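Local coordinates for AbyA5 (Verrucosispora maris, PDB 4YWF), which catalyses acetate elimination during spirotetronate biosynthesis, working as an esterase-like lyase built on the alpha/beta-hydrolase scaffold, at residues 120-125 with 199-204; 160-165 with 170-175. The protein carries 4 engineered substitutions. One frame throughout, in Å; residues are numbered along the deposited sequence.

Interaction 1: 120-125 with 199-204; sequences LELRLP and LDAVAE
Leu120 and Val202 meet methyl to methyl, CD1 of the leucine lying 3.7 Å from CG1 of the valine, and their side chains cross at about a right angle. A second apolar touch lies beside it: Leu122 CD2 rests 3.9 Å from Ala201 CB, where the two backbones come nearest, at 7.6 Å between the CA atoms of Leu122 and Ala201. Leu120 and Leu122 are two apart on the strand, so both branches project from the same face toward 199-204, and in both CG stands anti to the carbonyl carbon. Their first torsions agree but their second ones differ, 179° in Leu120 and 76° in Leu122, and it is CD1 of the former that meets Val202 and CD2 of the latter that meets Ala201.

In the alpha/beta-hydrolase fold this is the place where an edge of the sheet meets a flanking helix. Strand 118-124 is outermost within this chain, and helix 194-201 lies on the connection from strand 171-174 to strand 207-215. One turn before Ala201, Val197 of that helix also packs on Leu122, and on Leu124, continuing the greasy seam along the strand.

Polar interactions fix each side separately. Within 199-204 the backbone N of Val202 donates to Leu199 O at 3.1 Å. Leu120 and Leu122 are backbone-bonded to Ala131 and Val129 of the neighbouring antiparallel strand. Charges stay off the seam: Asp200 pairs with Arg232, and Glu121, on the other face of the strand, pairs with Arg130.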
# COMPACT_ATOMS: atom_id res chain seq x y z
N LEU A 120 8.99 -2.57 -13.85
CA LEU A 120 9.91 -1.47 -13.74
C LEU A 120 10.88 -1.81 -12.58
O LEU A 120 10.49 -2.29 -11.56
CB LEU A 120 9.16 -0.19 -13.40
CG LEU A 120 8.01 0.21 -14.32
CD1 LEU A 120 7.37 1.50 -13.79
CD2 LEU A 120 8.55 0.40 -15.74
N GLU A 121 12.15 -1.53 -12.76
CA GLU A 121 13.18 -1.71 -11.71
C GLU A 121 13.97 -0.41 -11.64
O GLU A 121 14.50 0.06 -12.64
CB GLU A 121 14.09 -2.89 -12.07
CG GLU A 121 14.91 -3.42 -10.87
CD GLU A 121 15.20 -4.94 -10.92
OE1 GLU A 121 14.47 -5.71 -11.58
OE2 GLU A 121 16.16 -5.37 -10.27
N LEU A 122 13.97 0.21 -10.46
CA LEU A 122 14.68 1.44 -10.21
C LEU A 122 15.84 1.16 -9.26
O LEU A 122 15.66 0.81 -8.11
CB LEU A 122 13.72 2.46 -9.57
CG LEU A 122 12.50 2.88 -10.42
CD1 LEU A 122 11.35 1.84 -10.48
CD2 LEU A 122 11.94 4.17 -9.88
N ARG A 123 17.05 1.29 -9.75
CA ARG A 123 18.23 1.05 -8.95
C ARG A 123 18.59 2.38 -8.31
O ARG A 123 19.00 3.32 -8.99
CB ARG A 123 19.33 0.44 -9.83
N LEU A 124 18.34 2.51 -7.01
CA LEU A 124 18.39 3.84 -6.38
C LEU A 124 19.51 3.97 -5.38
O LEU A 124 19.93 2.96 -4.82
CB LEU A 124 17.08 4.13 -5.64
CG LEU A 124 15.92 4.52 -6.53
CD1 LEU A 124 14.64 4.42 -5.70
CD2 LEU A 124 16.14 5.92 -7.07
N PRO A 125 19.94 5.22 -5.08
CA PRO A 125 20.92 5.43 -4.03
C PRO A 125 20.80 4.45 -2.88
O PRO A 125 21.74 3.75 -2.59
CB PRO A 125 20.61 6.86 -3.54
CG PRO A 125 19.41 7.32 -4.31
CD PRO A 125 19.46 6.52 -5.58
N LEU A 199 7.46 8.63 -10.81
CA LEU A 199 7.03 9.43 -11.92
C LEU A 199 8.24 9.71 -12.90
O LEU A 199 8.07 9.64 -14.11
CB LEU A 199 6.45 10.71 -11.39
CG LEU A 199 5.11 10.62 -10.66
CD1 LEU A 199 4.87 11.98 -9.96
CD2 LEU A 199 4.00 10.23 -11.63
N ASP A 200 9.40 10.04 -12.34
CA ASP A 200 10.68 10.20 -13.14
C ASP A 200 10.94 9.03 -14.06
O ASP A 200 11.29 9.22 -15.20
CB ASP A 200 11.91 10.40 -12.23
CG ASP A 200 11.91 11.74 -11.52
OD1 ASP A 200 11.14 12.65 -11.91
OD2 ASP A 200 12.64 11.87 -10.52
N ALA A 201 10.73 7.82 -13.57
CA ALA A 201 10.97 6.64 -14.35
C ALA A 201 10.00 6.39 -15.49
O ALA A 201 10.32 5.66 -16.43
CB ALA A 201 11.03 5.43 -13.42
N VAL A 202 8.82 7.01 -15.48
CA VAL A 202 7.83 6.81 -16.56
C VAL A 202 7.47 8.11 -17.27
O VAL A 202 6.47 8.16 -17.99
CB VAL A 202 6.51 6.17 -16.02
CG1 VAL A 202 6.78 4.77 -15.45
CG2 VAL A 202 5.82 7.05 -14.95
N ALA A 203 8.27 9.14 -17.06
CA ALA A 203 8.03 10.48 -17.64
C ALA A 203 7.98 10.47 -19.21
O ALA A 203 7.31 11.28 -19.84
CB ALA A 203 9.09 11.44 -17.09
N GLU A 204 8.63 9.51 -19.84
CA GLU A 204 8.58 9.42 -21.32
C GLU A 204 7.36 8.68 -21.85
O GLU A 204 7.11 8.59 -23.03
CB GLU A 204 9.85 8.71 -21.81
CG GLU A 204 11.05 9.61 -21.83
CD GLU A 204 11.05 10.51 -23.09
OE1 GLU A 204 11.00 9.99 -24.31
OE2 GLU A 204 11.07 11.74 -22.82

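Interaction 2: 160-165 with 170-175; sequences PILPEL and FAAVVT
Leu162 drives its CD2 methyl between Ala172 and Val174, inside the beta-alpha-beta unit formed by strand 143-148, helix 162-167 and strand 171-174. Its two strands belong to the central sheet of the alpha/beta-hydrolase fold, and here its helix settles back on the strand that follows it.

Packing is tightest at that methyl. CD2 of Leu162 lies 3.5 Å from Val174 CG2, closer than usual for two carbons, and 3.6 Å from Ala172 CB. CG is anti to the carbonyl carbon (chi1 -74°), and chi2 of 166° makes CD1 the extended branch, leaving CD2, turned off from it, to reach Ala172 and Val174. The small Ala172 receives a second helix residue as well, Leu165 CB at 3.8 Å, so two leucines converge on one alanine methyl. Trp132 and Ala134 of strand 127-134 also touch Leu162, and all six residues that meet across this contact are buried.

Away from the strand, 160-165 is looser. Ile161, in the 3-10 turn that leads into the helix, is exposed and its side chain comes no nearer than 6.0 Å to 170-175; Pro163 faces away, and Glu164 is partly exposed. Ile161 nonetheless serves the helix through its backbone, its O accepting from Leu165 N.

At the start of 170-175, Phe170 enters differently, its side chain also touching Val348 and Leu349 of helix 337-351. The Leu165 carbonyl oxygen meets the ring at its edge, near the ring plane rather than over a face, with Leu165 O 3.4 Å from Phe170 CD2.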
# COMPACT_ATOMS: atom_id res chain seq x y z
N PRO A 160 -2.70 -7.48 -10.08
CA PRO A 160 -3.57 -8.15 -11.02
C PRO A 160 -4.66 -7.20 -11.60
O PRO A 160 -5.22 -7.48 -12.67
CB PRO A 160 -4.23 -9.20 -10.16
CG PRO A 160 -3.30 -9.48 -9.04
CD PRO A 160 -2.57 -8.21 -8.82
N ILE A 161 -4.96 -6.09 -10.92
CA ILE A 161 -5.99 -5.15 -11.45
C ILE A 161 -5.44 -4.08 -12.37
O ILE A 161 -6.24 -3.30 -12.91
CB ILE A 161 -6.90 -4.51 -10.38
CG1 ILE A 161 -6.09 -3.69 -9.36
CG2 ILE A 161 -7.72 -5.62 -9.72
CD1 ILE A 161 -6.96 -2.97 -8.32
N LEU A 162 -4.12 -4.07 -12.63
CA LEU A 162 -3.51 -3.11 -13.58
C LEU A 162 -4.24 -2.99 -14.90
O LEU A 162 -4.44 -1.89 -15.38
CB LEU A 162 -2.03 -3.41 -13.81
CG LEU A 162 -1.12 -3.03 -12.64
CD1 LEU A 162 0.27 -3.64 -12.77
CD2 LEU A 162 -1.00 -1.52 -12.49
N PRO A 163 -4.60 -4.11 -15.53
CA PRO A 163 -5.27 -3.94 -16.85
C PRO A 163 -6.58 -3.16 -16.72
O PRO A 163 -6.91 -2.38 -17.61
CB PRO A 163 -5.57 -5.40 -17.32
CG PRO A 163 -4.70 -6.25 -16.47
CD PRO A 163 -4.40 -5.51 -15.18
N GLU A 164 -7.32 -3.39 -15.64
CA GLU A 164 -8.61 -2.69 -15.49
C GLU A 164 -8.40 -1.22 -15.17
O GLU A 164 -9.10 -0.38 -15.69
CB GLU A 164 -9.46 -3.35 -14.45
CG GLU A 164 -9.93 -4.72 -14.88
CD GLU A 164 -9.41 -5.82 -13.99
OE1 GLU A 164 -10.14 -6.14 -13.04
OE2 GLU A 164 -8.27 -6.35 -14.22
N LEU A 165 -7.40 -0.88 -14.38
CA LEU A 165 -7.00 0.54 -14.21
C LEU A 165 -6.52 1.23 -15.50
O LEU A 165 -6.91 2.36 -15.81
CB LEU A 165 -5.93 0.65 -13.14
CG LEU A 165 -6.31 0.28 -11.72
CD1 LEU A 165 -5.06 0.33 -10.81
CD2 LEU A 165 -7.38 1.19 -11.15
N PHE A 170 -5.62 5.29 -17.46
CA PHE A 170 -4.42 5.66 -16.70
C PHE A 170 -3.20 4.90 -17.19
O PHE A 170 -3.29 3.74 -17.63
CB PHE A 170 -4.58 5.25 -15.26
CG PHE A 170 -5.65 6.00 -14.52
CD1 PHE A 170 -5.44 7.30 -14.15
CD2 PHE A 170 -6.84 5.40 -14.21
CE1 PHE A 170 -6.41 8.02 -13.45
CE2 PHE A 170 -7.82 6.08 -13.49
CZ PHE A 170 -7.61 7.41 -13.12
N ALA A 171 -2.05 5.54 -17.00
CA ALA A 171 -0.81 4.84 -16.78
C ALA A 171 -0.72 4.47 -15.28
O ALA A 171 -0.49 5.31 -14.43
CB ALA A 171 0.33 5.73 -17.21
N ALA A 172 -0.89 3.19 -14.98
CA ALA A 172 -1.06 2.66 -13.63
C ALA A 172 0.26 1.99 -13.21
O ALA A 172 0.83 1.22 -13.96
CB ALA A 172 -2.25 1.69 -13.53
N VAL A 173 0.75 2.37 -12.04
CA VAL A 173 2.00 1.86 -11.52
C VAL A 173 1.82 1.43 -10.07
O VAL A 173 1.50 2.28 -9.19
CB VAL A 173 3.08 2.90 -11.52
CG1 VAL A 173 4.35 2.33 -10.93
CG2 VAL A 173 3.32 3.43 -12.93
N VAL A 174 2.04 0.17 -9.80
CA VAL A 174 1.74 -0.39 -8.48
C VAL A 174 3.12 -0.76 -7.89
O VAL A 174 3.94 -1.48 -8.51
CB VAL A 174 0.85 -1.64 -8.57
CG1 VAL A 174 0.80 -2.34 -7.22
CG2 VAL A 174 -0.58 -1.27 -9.03
N THR A 175 3.39 -0.23 -6.74
CA THR A 175 4.59 -0.62 -6.02
C THR A 175 4.25 -0.89 -4.55
O THR A 175 3.06 -1.15 -4.21
CB THR A 175 5.67 0.45 -6.26
OG1 THR A 175 6.94 0.04 -5.71
CG2 THR A 175 5.20 1.77 -5.68

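Strand 171-174 ties the two contacts together. Ala172 and Val174 point to helix 162-167 in interaction 2, whereas Val173 between them points to the other face of the sheet, where interaction 1 lies; there Val173 CG1 packs 4.2 Å from Leu120 CD1. Helices 162-167 and 194-201 therefore flank the sheet on opposite faces, as in other alpha/beta hydrolases. The centres of the contacts are about 16 Å apart, and along the chain 160-175 falls entirely between 120-125 and 199-204. The helix of interaction 1 leads into strand 207-215, which in this fold normally runs to the nucleophile elbow; both contacts are structural packing of the sheet.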